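Side-chain contacts in trichomaglin (Trichosanthes lepiniana, PDB 1SGL), which probably cleaves RNA as an S-like ribonuclease of the T2 family: residues P70-L75 with I96-Q101; E77-Y82 with W117-K122; Y130-A135 with V156-A161. One frame throughout, in Å; residues are numbered along the deposited sequence.

Contact 1: residues P70-L75 with I96-Q101; sequences PFFGKL and ILWGQQ. With SO4 (sulfate ion), chain B.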
loop_
_atom_site.group_PDB
_atom_site.type_symbol
_atom_site.label_atom_id
_atom_site.label_comp_id
_atom_site.label_asym_id
_atom_site.label_seq_id
_atom_site.Cartn_x
_atom_site.Cartn_y
_atom_site.Cartn_z
ATOM N N PRO A 70 -16.767 -8.074 -8.000
ATOM C CA PRO A 70 -16.013 -9.303 -7.747
ATOM C C PRO A 70 -14.781 -9.148 -6.852
ATOM O O PRO A 70 -13.994 -10.083 -6.727
ATOM C CB PRO A 70 -15.650 -9.774 -9.154
ATOM C CG PRO A 70 -15.489 -8.490 -9.898
ATOM C CD PRO A 70 -16.650 -7.650 -9.408
ATOM N N PHE A 71 -14.614 -7.993 -6.217
ATOM C CA PHE A 71 -13.443 -7.778 -5.368
ATOM C C PHE A 71 -13.778 -7.213 -3.994
ATOM O O PHE A 71 -12.900 -7.110 -3.138
ATOM C CB PHE A 71 -12.468 -6.810 -6.049
ATOM C CG PHE A 71 -12.068 -7.212 -7.440
ATOM C CD1 PHE A 71 -12.074 -6.274 -8.469
ATOM C CD2 PHE A 71 -11.648 -8.507 -7.717
ATOM C CE1 PHE A 71 -11.667 -6.617 -9.758
ATOM C CE2 PHE A 71 -11.239 -8.863 -8.999
ATOM C CZ PHE A 71 -11.248 -7.914 -10.023
ATOM N N PHE A 72 -15.040 -6.855 -3.776
ATOM C CA PHE A 72 -15.442 -6.251 -2.510
ATOM C C PHE A 72 -14.893 -6.863 -1.218
ATOM O O PHE A 72 -14.343 -6.150 -0.375
ATOM C CB PHE A 72 -16.963 -6.176 -2.413
ATOM C CG PHE A 72 -17.441 -5.397 -1.230
ATOM C CD1 PHE A 72 -17.119 -4.054 -1.096
ATOM C CD2 PHE A 72 -18.210 -6.004 -0.244
ATOM C CE1 PHE A 72 -17.557 -3.321 0.001
ATOM C CE2 PHE A 72 -18.655 -5.286 0.856
ATOM C CZ PHE A 72 -18.330 -3.942 0.982
ATOM N N GLY A 73 -15.052 -8.171 -1.055
ATOM C CA GLY A 73 -14.570 -8.823 0.150
ATOM C C GLY A 73 -13.075 -8.655 0.323
ATOM O O GLY A 73 -12.597 -8.364 1.413
ATOM N N LYS A 74 -12.336 -8.826 -0.766
ATOM C CA LYS A 74 -10.891 -8.693 -0.722
ATOM C C LYS A 74 -10.450 -7.257 -0.457
ATOM O O LYS A 74 -9.484 -7.037 0.262
ATOM C CB LYS A 74 -10.291 -9.233 -2.022
ATOM C CG LYS A 74 -10.632 -10.708 -2.234
ATOM C CD LYS A 74 -10.159 -11.253 -3.582
ATOM C CE LYS A 74 -8.655 -11.430 -3.615
ATOM N NZ LYS A 74 -8.244 -12.251 -4.786
ATOM N N LEU A 75 -11.164 -6.280 -1.012
ATOM C CA LEU A 75 -10.802 -4.882 -0.791
ATOM C C LEU A 75 -10.998 -4.472 0.662
ATOM O O LEU A 75 -10.170 -3.771 1.228
ATOM C CB LEU A 75 -11.616 -3.945 -1.695
ATOM C CG LEU A 75 -11.307 -4.006 -3.196
ATOM C CD1 LEU A 75 -12.159 -2.980 -3.943
ATOM C CD2 LEU A 75 -9.830 -3.727 -3.418
ATOM N N ILE A 96 -14.015 7.549 -1.544
ATOM C CA ILE A 96 -13.477 6.547 -0.636
ATOM C C ILE A 96 -12.105 6.223 -1.219
ATOM O O ILE A 96 -11.890 6.379 -2.423
ATOM C CB ILE A 96 -14.322 5.259 -0.624
ATOM C CG1 ILE A 96 -14.640 4.841 -2.060
ATOM C CG2 ILE A 96 -15.583 5.471 0.188
ATOM C CD1 ILE A 96 -15.401 3.546 -2.166
ATOM N N LEU A 97 -11.193 5.772 -0.368
ATOM C CA LEU A 97 -9.835 5.435 -0.771
ATOM C C LEU A 97 -9.726 4.771 -2.143
ATOM O O LEU A 97 -9.001 5.259 -3.006
ATOM C CB LEU A 97 -9.187 4.540 0.285
ATOM C CG LEU A 97 -7.728 4.146 0.044
ATOM C CD1 LEU A 97 -6.835 5.391 0.077
ATOM C CD2 LEU A 97 -7.296 3.145 1.104
ATOM N N TRP A 98 -10.443 3.672 -2.351
ATOM C CA TRP A 98 -10.381 2.964 -3.626
ATOM C C TRP A 98 -10.675 3.885 -4.804
ATOM O O TRP A 98 -10.022 3.801 -5.849
ATOM C CB TRP A 98 -11.369 1.793 -3.649
ATOM C CG TRP A 98 -11.354 0.956 -2.408
ATOM C CD1 TRP A 98 -10.276 0.680 -1.610
ATOM C CD2 TRP A 98 -12.471 0.287 -1.815
ATOM N NE1 TRP A 98 -10.656 -0.110 -0.556
ATOM C CE2 TRP A 98 -11.999 -0.369 -0.655
ATOM C CE3 TRP A 98 -13.828 0.176 -2.150
ATOM C CZ2 TRP A 98 -12.836 -1.123 0.174
ATOM C CZ3 TRP A 98 -14.661 -0.577 -1.325
ATOM C CH2 TRP A 98 -14.161 -1.214 -0.178
ATOM N N GLY A 99 -11.662 4.759 -4.626
ATOM C CA GLY A 99 -12.036 5.682 -5.679
ATOM C C GLY A 99 -10.955 6.709 -5.939
ATOM O O GLY A 99 -10.581 6.945 -7.091
ATOM N N GLN A 100 -10.460 7.324 -4.869
ATOM C CA GLN A 100 -9.418 8.327 -4.986
ATOM C C GLN A 100 -8.171 7.762 -5.670
ATOM O O GLN A 100 -7.603 8.408 -6.555
ATOM C CB GLN A 100 -9.024 8.858 -3.616
ATOM C CG GLN A 100 -7.869 9.838 -3.686
ATOM C CD GLN A 100 -6.914 9.682 -2.532
ATOM O OE1 GLN A 100 -6.452 8.579 -2.249
ATOM N NE2 GLN A 100 -6.609 10.783 -1.856
ATOM N N GLN A 101 -7.750 6.564 -5.262
ATOM C CA GLN A 101 -6.567 5.944 -5.853
ATOM C C GLN A 101 -6.771 5.686 -7.329
ATOM O O GLN A 101 -5.874 5.931 -8.140
ATOM C CB GLN A 101 -6.219 4.634 -5.144
ATOM C CG GLN A 101 -5.630 4.844 -3.767
ATOM C CD GLN A 101 -4.340 5.640 -3.818
ATOM O OE1 GLN A 101 -3.385 5.241 -4.471
ATOM N NE2 GLN A 101 -4.314 6.774 -3.134
HETATM S S SO4 B . -1.657 9.343 -2.552
HETATM O O1 SO4 B . -1.192 10.717 -2.290
HETATM O O2 SO4 B . -2.548 9.355 -3.727
HETATM O O3 SO4 B . -2.395 8.850 -1.378
HETATM O O4 SO4 B . -0.505 8.455 -2.809
#
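Trp-98 reaches out from the first turn of helix 97-106 and lays its indole against Leu-75 of helix 72-78, with Phe-72 at the far end. Its CB already points toward the other helix, and with CG anti to the carbonyl carbon (chi1 -45°) the ring lies against Leu-75. Past CG, the fusion atom CD2 meets Leu-75 CD1 at 3.9 Å, and CE3 touches the same methyl. On the pyrrole side, NE1 is taken up by the backbone oxygen of Trp-79. Beyond the fusion bond the six-membered ring slides under the leucine: CZ2 lies 3.6 Å from Leu-75 CB, which sits over the ring face in a CH-pi contact, 3.9 Å from the ring centroid and 25° off its normal. At the tip, CH2 comes within 4.0 Å of Phe-72 CE1. The phenyl meets the indole at its edge, near the indole plane. Ile-68 adds to the apolar cover of both Leu-75 and Trp-98.

Further along the same helix the chemistry turns polar. Gln-101 NE2 donates to Gln-100 OE1 at 2.9 Å and to sulfate O2 at 3.2 Å, and His-43 and His-105 bind the same ion. A sulfate held by two histidines is consistent with the phosphate site of a T2 ribonuclease. The contact itself is carried by carbon, while the one polar atom of the buried indole is satisfied by a backbone carbonyl; that bond and the packing on its face and edge together hold the ring's orientation.

Contact 2: residues E77-Y82 with W117-K122; sequences EYWPTY and WNYFKK. With SO4 (sulfate ion), chain C.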
loop_
_atom_site.group_PDB
_atom_site.type_symbol
_atom_site.label_atom_id
_atom_site.label_comp_id
_atom_site.label_asym_id
_atom_site.label_seq_id
_atom_site.Cartn_x
_atom_site.Cartn_y
_atom_site.Cartn_z
ATOM N N GLU A 77 -10.858 -6.350 3.257
ATOM C CA GLU A 77 -9.870 -6.994 4.097
ATOM C C GLU A 77 -8.435 -6.527 3.822
ATOM O O GLU A 77 -7.674 -6.269 4.752
ATOM C CB GLU A 77 -9.940 -8.510 3.918
ATOM C CG GLU A 77 -9.404 -9.277 5.118
ATOM C CD GLU A 77 -8.890 -10.653 4.750
ATOM O OE1 GLU A 77 -9.586 -11.379 3.999
ATOM O OE2 GLU A 77 -7.787 -11.004 5.222
ATOM N N TYR A 78 -8.073 -6.401 2.550
ATOM C CA TYR A 78 -6.706 -6.019 2.202
ATOM C C TYR A 78 -6.449 -4.574 1.800
ATOM O O TYR A 78 -5.296 -4.152 1.720
ATOM C CB TYR A 78 -6.204 -6.940 1.094
ATOM C CG TYR A 78 -6.200 -8.388 1.499
ATOM C CD1 TYR A 78 -6.958 -9.325 0.808
ATOM C CD2 TYR A 78 -5.432 -8.822 2.575
ATOM C CE1 TYR A 78 -6.952 -10.665 1.172
ATOM C CE2 TYR A 78 -5.418 -10.161 2.951
ATOM C CZ TYR A 78 -6.182 -11.076 2.241
ATOM O OH TYR A 78 -6.176 -12.405 2.605
ATOM N N TRP A 79 -7.512 -3.813 1.565
ATOM C CA TRP A 79 -7.366 -2.426 1.146
ATOM C C TRP A 79 -8.246 -1.492 1.987
ATOM O O TRP A 79 -8.939 -0.639 1.444
ATOM C CB TRP A 79 -7.749 -2.325 -0.331
ATOM C CG TRP A 79 -7.194 -1.147 -1.072
ATOM C CD1 TRP A 79 -6.974 0.107 -0.587
ATOM C CD2 TRP A 79 -6.893 -1.096 -2.466
ATOM N NE1 TRP A 79 -6.560 0.943 -1.596
ATOM C CE2 TRP A 79 -6.503 0.227 -2.762
ATOM C CE3 TRP A 79 -6.920 -2.041 -3.497
ATOM C CZ2 TRP A 79 -6.140 0.628 -4.048
ATOM C CZ3 TRP A 79 -6.561 -1.645 -4.769
ATOM C CH2 TRP A 79 -6.175 -0.321 -5.036
ATOM N N PRO A 80 -8.227 -1.643 3.324
ATOM C CA PRO A 80 -9.053 -0.776 4.169
ATOM C C PRO A 80 -8.516 0.644 4.212
ATOM O O PRO A 80 -7.430 0.918 3.709
ATOM C CB PRO A 80 -8.958 -1.445 5.530
ATOM C CG PRO A 80 -7.515 -1.891 5.542
ATOM C CD PRO A 80 -7.356 -2.501 4.153
ATOM N N THR A 81 -9.286 1.549 4.808
ATOM C CA THR A 81 -8.847 2.927 4.938
ATOM C C THR A 81 -8.464 3.109 6.403
ATOM O O THR A 81 -8.871 2.323 7.251
ATOM C CB THR A 81 -9.965 3.931 4.551
ATOM O OG1 THR A 81 -9.443 5.267 4.623
ATOM C CG2 THR A 81 -11.147 3.821 5.501
ATOM N N TYR A 82 -7.666 4.124 6.701
ATOM C CA TYR A 82 -7.245 4.357 8.073
ATOM C C TYR A 82 -7.698 5.720 8.579
ATOM O O TYR A 82 -7.208 6.211 9.595
ATOM C CB TYR A 82 -5.719 4.192 8.190
ATOM C CG TYR A 82 -5.274 2.748 8.022
ATOM C CD1 TYR A 82 -5.610 1.783 8.970
ATOM C CD2 TYR A 82 -4.577 2.336 6.887
ATOM C CE1 TYR A 82 -5.267 0.443 8.791
ATOM C CE2 TYR A 82 -4.230 0.998 6.698
ATOM C CZ TYR A 82 -4.579 0.060 7.652
ATOM O OH TYR A 82 -4.255 -1.263 7.464
ATOM N N TRP A 117 -11.893 -2.067 -13.278
ATOM C CA TRP A 117 -11.779 -3.498 -13.064
ATOM C C TRP A 117 -10.345 -4.008 -13.080
ATOM O O TRP A 117 -9.882 -4.623 -12.120
ATOM C CB TRP A 117 -12.582 -4.252 -14.117
ATOM C CG TRP A 117 -12.894 -5.628 -13.685
ATOM C CD1 TRP A 117 -13.770 -5.996 -12.706
ATOM C CD2 TRP A 117 -12.309 -6.834 -14.180
ATOM N NE1 TRP A 117 -13.767 -7.361 -12.560
ATOM C CE2 TRP A 117 -12.879 -7.901 -13.453
ATOM C CE3 TRP A 117 -11.355 -7.118 -15.167
ATOM C CZ2 TRP A 117 -12.527 -9.240 -13.682
ATOM C CZ3 TRP A 117 -11.004 -8.450 -15.396
ATOM C CH2 TRP A 117 -11.591 -9.494 -14.653
ATOM N N ASN A 118 -9.658 -3.752 -14.186
ATOM C CA ASN A 118 -8.282 -4.178 -14.370
ATOM C C ASN A 118 -7.347 -3.551 -13.337
ATOM O O ASN A 118 -6.366 -4.166 -12.931
ATOM C CB ASN A 118 -7.830 -3.824 -15.791
ATOM C CG ASN A 118 -6.462 -4.380 -16.126
ATOM O OD1 ASN A 118 -6.187 -5.564 -15.915
ATOM N ND2 ASN A 118 -5.595 -3.529 -16.664
ATOM N N TYR A 119 -7.652 -2.329 -12.915
ATOM C CA TYR A 119 -6.828 -1.653 -11.925
ATOM C C TYR A 119 -6.869 -2.405 -10.590
ATOM O O TYR A 119 -5.828 -2.743 -10.031
ATOM C CB TYR A 119 -7.305 -0.217 -11.725
ATOM C CG TYR A 119 -6.520 0.551 -10.684
ATOM C CD1 TYR A 119 -5.175 0.882 -10.887
ATOM C CD2 TYR A 119 -7.125 0.952 -9.493
ATOM C CE1 TYR A 119 -4.456 1.600 -9.921
ATOM C CE2 TYR A 119 -6.428 1.661 -8.533
ATOM C CZ TYR A 119 -5.096 1.987 -8.745
ATOM O OH TYR A 119 -4.429 2.706 -7.776
ATOM N N PHE A 120 -8.068 -2.675 -10.087
ATOM C CA PHE A 120 -8.194 -3.393 -8.825
ATOM C C PHE A 120 -7.741 -4.836 -8.954
ATOM O O PHE A 120 -7.112 -5.376 -8.049
ATOM C CB PHE A 120 -9.634 -3.322 -8.312
ATOM C CG PHE A 120 -10.060 -1.936 -7.960
ATOM C CD1 PHE A 120 -9.420 -1.242 -6.939
ATOM C CD2 PHE A 120 -11.046 -1.289 -8.693
ATOM C CE1 PHE A 120 -9.748 0.083 -6.656
ATOM C CE2 PHE A 120 -11.384 0.039 -8.419
ATOM C CZ PHE A 120 -10.733 0.724 -7.401
ATOM N N LYS A 121 -8.056 -5.455 -10.086
ATOM C CA LYS A 121 -7.659 -6.834 -10.319
ATOM C C LYS A 121 -6.137 -6.963 -10.291
ATOM O O LYS A 121 -5.595 -7.840 -9.627
ATOM C CB LYS A 121 -8.167 -7.308 -11.673
ATOM C CG LYS A 121 -7.734 -8.712 -12.027
ATOM C CD LYS A 121 -8.254 -9.096 -13.403
ATOM C CE LYS A 121 -7.882 -10.527 -13.754
ATOM N NZ LYS A 121 -8.408 -10.918 -15.092
ATOM N N LYS A 122 -5.454 -6.084 -11.019
ATOM C CA LYS A 122 -3.995 -6.121 -11.077
ATOM C C LYS A 122 -3.352 -5.794 -9.737
ATOM O O LYS A 122 -2.383 -6.429 -9.330
ATOM C CB LYS A 122 -3.470 -5.135 -12.117
ATOM C CG LYS A 122 -2.244 -5.651 -12.834
ATOM C CD LYS A 122 -2.651 -6.803 -13.746
ATOM C CE LYS A 122 -1.469 -7.665 -14.138
ATOM N NZ LYS A 122 -0.907 -8.368 -12.952
HETATM S S SO4 C . -5.430 6.038 4.591
HETATM O O1 SO4 C . -3.986 5.780 4.431
HETATM O O2 SO4 C . -5.697 6.437 5.983
HETATM O O3 SO4 C . -6.194 4.817 4.279
HETATM O O4 SO4 C . -5.833 7.118 3.676
#
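The apolar core beneath the end of helix 72-78 is built here by Trp-79, which meets Phe-120 and Tyr-119 of helix 116-129. Trp-79 is the first residue after helix 72-78 to leave helical phi/psi. Its CG stands anti to the backbone N (chi1 -158°), and this carries the indole across to the other helix. The outer corner of the six-membered ring does the touching. CZ3 lies 3.6 Å from Phe-120 CD1, in the plane of the phenyl and at its edge, and CH2 lies 3.9 Å from Phe-120 CE1. The two rings form an offset edge-to-face pair, the phenyl edge toward the indole face, with centroids 5.5 Å apart and planes at 63°. Tyr-119 comes from another side: its CE2 approaches Trp-79 CH2 at 4.0 Å, at the edge of the indole. The phenol oxygen continues past the contact and bonds to the carbonyl of Leu-45 on strand 40-47.

Three residues on, the loop becomes polar. Tyr-82 N gives a hydrogen bond of 2.9 Å to sulfate O3, and Thr-81 OG1 adds a weak one to the same oxygen. Trp-79 also packs on Leu-97 and Ile-42, so a single indole joins two helices and a strand of the central sheet. Such a buried aromatic cluster, wedged between helices and the antiparallel sheet, fits the alpha+beta fold of the ribonuclease T2 family.

Contact 3: residues Y130-A135 with V156-A161; sequences YNVDKA and VAVESA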
loop_
_atom_site.group_PDB
_atom_site.type_symbol
_atom_site.label_atom_id
_atom_site.label_comp_id
_atom_site.label_asym_id
_atom_site.label_seq_id
_atom_site.Cartn_x
_atom_site.Cartn_y
_atom_site.Cartn_z
ATOM N N TYR A 130 3.130 -11.462 -4.675
ATOM C CA TYR A 130 4.385 -11.066 -4.041
ATOM C C TYR A 130 4.019 -10.583 -2.647
ATOM O O TYR A 130 4.206 -9.422 -2.304
ATOM C CB TYR A 130 5.051 -9.944 -4.843
ATOM C CG TYR A 130 5.333 -10.327 -6.281
ATOM C CD1 TYR A 130 4.576 -9.804 -7.324
ATOM C CD2 TYR A 130 6.347 -11.233 -6.595
ATOM C CE1 TYR A 130 4.816 -10.165 -8.641
ATOM C CE2 TYR A 130 6.598 -11.606 -7.917
ATOM C CZ TYR A 130 5.828 -11.065 -8.930
ATOM O OH TYR A 130 6.072 -11.415 -10.232
ATOM N N ASN A 131 3.503 -11.501 -1.839
ATOM C CA ASN A 131 3.045 -11.167 -0.502
ATOM C C ASN A 131 4.129 -10.931 0.548
ATOM O O ASN A 131 4.756 -11.872 1.045
ATOM C CB ASN A 131 2.085 -12.246 -0.011
ATOM C CG ASN A 131 1.250 -11.780 1.149
ATOM O OD1 ASN A 131 1.776 -11.355 2.175
ATOM N ND2 ASN A 131 -0.068 -11.845 0.993
ATOM N N VAL A 132 4.315 -9.666 0.910
ATOM C CA VAL A 132 5.317 -9.326 1.897
ATOM C C VAL A 132 4.958 -9.842 3.290
ATOM O O VAL A 132 5.848 -10.211 4.049
ATOM C CB VAL A 132 5.561 -7.800 1.954
ATOM C CG1 VAL A 132 5.969 -7.294 0.569
ATOM C CG2 VAL A 132 4.311 -7.084 2.440
ATOM N N ASP A 133 3.670 -9.885 3.628
ATOM C CA ASP A 133 3.282 -10.364 4.951
ATOM C C ASP A 133 3.752 -11.805 5.166
ATOM O O ASP A 133 4.300 -12.140 6.223
ATOM C CB ASP A 133 1.766 -10.269 5.145
ATOM C CG ASP A 133 1.272 -8.827 5.175
ATOM O OD1 ASP A 133 1.788 -8.032 5.988
ATOM O OD2 ASP A 133 0.368 -8.493 4.382
ATOM N N LYS A 134 3.555 -12.641 4.150
ATOM C CA LYS A 134 3.962 -14.041 4.211
ATOM C C LYS A 134 5.489 -14.168 4.326
ATOM O O LYS A 134 5.998 -15.013 5.061
ATOM C CB LYS A 134 3.467 -14.782 2.969
ATOM C CG LYS A 134 3.594 -16.293 3.060
ATOM C CD LYS A 134 2.620 -16.874 4.083
ATOM C CE LYS A 134 2.525 -18.398 3.962
ATOM N NZ LYS A 134 1.362 -18.961 4.728
ATOM N N ALA A 135 6.214 -13.324 3.601
ATOM C CA ALA A 135 7.669 -13.342 3.651
ATOM C C ALA A 135 8.157 -13.038 5.066
ATOM O O ALA A 135 8.976 -13.777 5.619
ATOM C CB ALA A 135 8.238 -12.329 2.683
ATOM N N VAL A 156 16.126 -7.968 3.752
ATOM C CA VAL A 156 16.561 -9.252 3.220
ATOM C C VAL A 156 15.400 -10.223 3.035
ATOM O O VAL A 156 15.370 -11.002 2.079
ATOM C CB VAL A 156 17.634 -9.896 4.135
ATOM C CG1 VAL A 156 17.920 -11.331 3.684
ATOM C CG2 VAL A 156 18.915 -9.079 4.068
ATOM N N ALA A 157 14.445 -10.175 3.953
ATOM C CA ALA A 157 13.293 -11.051 3.872
ATOM C C ALA A 157 12.476 -10.744 2.610
ATOM O O ALA A 157 12.109 -11.651 1.857
ATOM C CB ALA A 157 12.433 -10.889 5.120
ATOM N N VAL A 158 12.200 -9.462 2.377
ATOM C CA VAL A 158 11.426 -9.062 1.205
ATOM C C VAL A 158 12.168 -9.341 -0.095
ATOM O O VAL A 158 11.598 -9.907 -1.020
ATOM C CB VAL A 158 11.046 -7.568 1.254
ATOM C CG1 VAL A 158 10.405 -7.148 -0.068
ATOM C CG2 VAL A 158 10.093 -7.328 2.407
ATOM N N GLU A 159 13.436 -8.952 -0.169
ATOM C CA GLU A 159 14.208 -9.196 -1.381
ATOM C C GLU A 159 14.305 -10.682 -1.696
ATOM O O GLU A 159 14.172 -11.080 -2.852
ATOM C CB GLU A 159 15.625 -8.642 -1.260
ATOM C CG GLU A 159 15.717 -7.140 -1.179
ATOM C CD GLU A 159 17.136 -6.689 -0.928
ATOM O OE1 GLU A 159 17.845 -7.397 -0.185
ATOM O OE2 GLU A 159 17.545 -5.630 -1.450
ATOM N N SER A 160 14.551 -11.499 -0.672
ATOM C CA SER A 160 14.679 -12.939 -0.876
ATOM C C SER A 160 13.384 -13.552 -1.369
ATOM O O SER A 160 13.403 -14.466 -2.186
ATOM C CB SER A 160 15.088 -13.647 0.420
ATOM O OG SER A 160 16.409 -13.305 0.787
ATOM N N ALA A 161 12.262 -13.045 -0.874
ATOM C CA ALA A 161 10.964 -13.578 -1.253
ATOM C C ALA A 161 10.376 -13.009 -2.551
ATOM O O ALA A 161 9.777 -13.741 -3.335
ATOM C CB ALA A 161 9.979 -13.376 -0.103
#
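Two helices come close enough here for their backbones nearly to meet: Val-132 CA lies 6.2 Å from Val-158 CA, and Ala-135 CA lies 5.9 Å from Ala-161 CA. The first turn of helix 132-139 is thus placed against residues 158-161 of helix 151-162. Small residues make this approach possible. Ala-135 points its CB at the neighbouring helix, where it meets Ala-161 CB at 3.4 Å, tighter than a usual methyl-methyl contact, though at this resolution part of the shortness may be positional error. The same Ala-135 CB also rests 4.0 Å from Ala-157 O, so a backbone oxygen forms part of the surface it packs against.

Deeper in, the two valines pass beside one another: Val-132 CG1 and Val-158 CG1 are 4.5 Å apart, a loose contact, and both side chains go on to pack against Leu-181 of strand 176-184, which links the helix pair to the sheet.

The polar groups bond within their own helix or to strand 40-47, not across the contact. At the N-cap, Asn-131 OD1 accepts from Lys-134 N at 3.0 Å, with an N-H...O angle of 159°; the donor stands above the carbonyl plane, 41° out of it. Asp-133 OD1 accepts from Phe-40 N, tying this first turn to strand 40-47. On the other helix, Ser-160 OG donates to Val-156 O at 2.8 Å, and Ser-160 N reaches that oxygen from the opposite face of its plane. With these polar groups bonded away from the interface, what joins the two helices is the packing of methyl groups, closest in the alanine pair, whose short distance is doubtful, and continued inward by the valines to the sheet.

Contacts 1 and 2 belong to one buried region: their centres are about 4 Å apart, both use helix 72-78 and what follows it, and their segments alternate along the chain. The indoles of the two meet edge-to-face, so the aromatic packing runs on from helix 97-106 to helix 116-129. Contact 3 stands apart, its centre about 24 Å from that of contact 1 and about 20 Å from that of contact 2. It is buried on its sheet side but reaches the surface at Ala-161. Large rings fill the first two contacts, and sulfate ions sit beside their segments; 130-135 with 156-161 instead relies on alanine and valine methyls.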